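Local coordinates for putative aldehyde dehydrogenase (Burkholderia cenocepacia, PDB 4YWE), which probably oxidises aldehydes with NAD or NADP as the electron acceptor, at the interface of chains A and B. Coordinates in Å, arbitrary orientation; residue numbers count along the deposited sequence, not the author numbering. Chains: chain A/B, Putative aldehyde dehydrogenase.

The interface of chains A and B. Residues chain A 72, 76, 126; chain B 116, 119-120.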
# COMPACT_ATOMS: atom_id res chain seq x y z
N ALA A 72 -8.16 10.76 13.92
CA ALA A 72 -9.60 10.85 13.72
C ALA A 72 -10.15 12.17 14.24
O ALA A 72 -11.06 12.75 13.64
CB ALA A 72 -10.30 9.68 14.39
N ARG A 76 -12.15 15.20 11.97
CA ARG A 76 -13.44 15.83 12.25
C ARG A 76 -13.33 17.35 12.22
O ARG A 76 -14.25 18.04 11.78
CB ARG A 76 -13.99 15.37 13.60
CG ARG A 76 -14.38 13.91 13.64
CD ARG A 76 -15.06 13.54 14.95
NE ARG A 76 -15.19 12.10 15.10
CZ ARG A 76 -14.34 11.34 15.77
NH1 ARG A 76 -13.29 11.89 16.38
NH2 ARG A 76 -14.53 10.03 15.85
N ASP A 126 -7.03 9.54 9.48
CA ASP A 126 -6.86 8.32 10.26
C ASP A 126 -6.67 7.09 9.38
O ASP A 126 -6.86 5.96 9.84
CB ASP A 126 -8.05 8.12 11.21
CG ASP A 126 -9.38 8.04 10.48
OD1 ASP A 126 -9.40 8.04 9.23
OD2 ASP A 126 -10.42 7.97 11.17
N ARG B 116 -19.94 5.95 14.23
CA ARG B 116 -18.50 5.96 14.01
C ARG B 116 -18.12 5.10 12.81
O ARG B 116 -17.25 5.47 12.02
CB ARG B 116 -17.76 5.49 15.26
CG ARG B 116 -16.25 5.35 15.09
CD ARG B 116 -15.62 6.64 14.58
NE ARG B 116 -14.21 6.46 14.27
CZ ARG B 116 -13.54 7.19 13.38
NH1 ARG B 116 -14.16 8.16 12.71
NH2 ARG B 116 -12.26 6.95 13.16
N GLU B 119 -18.99 7.05 9.82
CA GLU B 119 -18.04 8.15 9.70
C GLU B 119 -16.71 7.68 9.14
O GLU B 119 -16.12 8.33 8.28
CB GLU B 119 -17.82 8.81 11.07
CG GLU B 119 -16.87 9.99 11.03
CD GLU B 119 -16.57 10.55 12.41
OE1 GLU B 119 -16.27 9.75 13.31
OE2 GLU B 119 -16.64 11.78 12.58
N PHE B 120 -16.23 6.54 9.64
CA PHE B 120 -14.94 6.00 9.22
C PHE B 120 -14.97 5.61 7.74
O PHE B 120 -14.09 5.99 6.98
CB PHE B 120 -14.56 4.80 10.08
CG PHE B 120 -13.27 4.14 9.68
CD1 PHE B 120 -12.05 4.70 10.03
CD2 PHE B 120 -13.27 2.96 8.96
CE1 PHE B 120 -10.86 4.10 9.66
CE2 PHE B 120 -12.08 2.35 8.59
CZ PHE B 120 -10.88 2.93 8.94
O HOH W 1 -12.36 9.18 10.41
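A:Asp126 and B:Arg116 meet tip to tip across a two-fold interface between identical subunits of the deposited tetramer, a good example of how alternating charges can tie helices of two chains together. The interface may help assemble the tetramer, though the structure alone does not show that it forms in solution. B:Arg116 NH2, a terminal guanidinium nitrogen, gives a fairly straight hydrogen bond (159° at H) to carboxylate oxygen A:Asp126 OD2, 2.9 Å away. The oxygen lies in the guanidinium plane and is met nearly along its C-O axis, although the two planes are 51° apart.

The second salt bridge joins A:Arg76, on helix 71-87, to B:Glu119, on helix 104-124, their side chains crossing at about a right angle. A:Arg76 NH2 reaches B:Glu119 OE1 on its syn side, somewhat tilted out of the carboxylate plane, at 3.1 Å, while A:Arg76 NE sits 2.9 Å from B:Glu119 OE2 in a bent, weak bond.

Within chain B the two bridges are coupled: B:Arg116 NH1 donates to B:Glu119 OE1 at 2.7 Å, from above the carboxylate plane and on the same face as A:Arg76 NH2. The shared carboxylate probably offsets the repulsion between the two guanidinium groups. A bend at chi2 (55°) in B:Arg116 helps turn its tip toward both acids.

Farther out, A:Ala72 CB packs against B:Arg116 NH2 at 3.6 Å. Within chain B, B:Phe120 CB lies over the centre of one face of the B:Arg116 guanidinium, 4.2 Å above its plane.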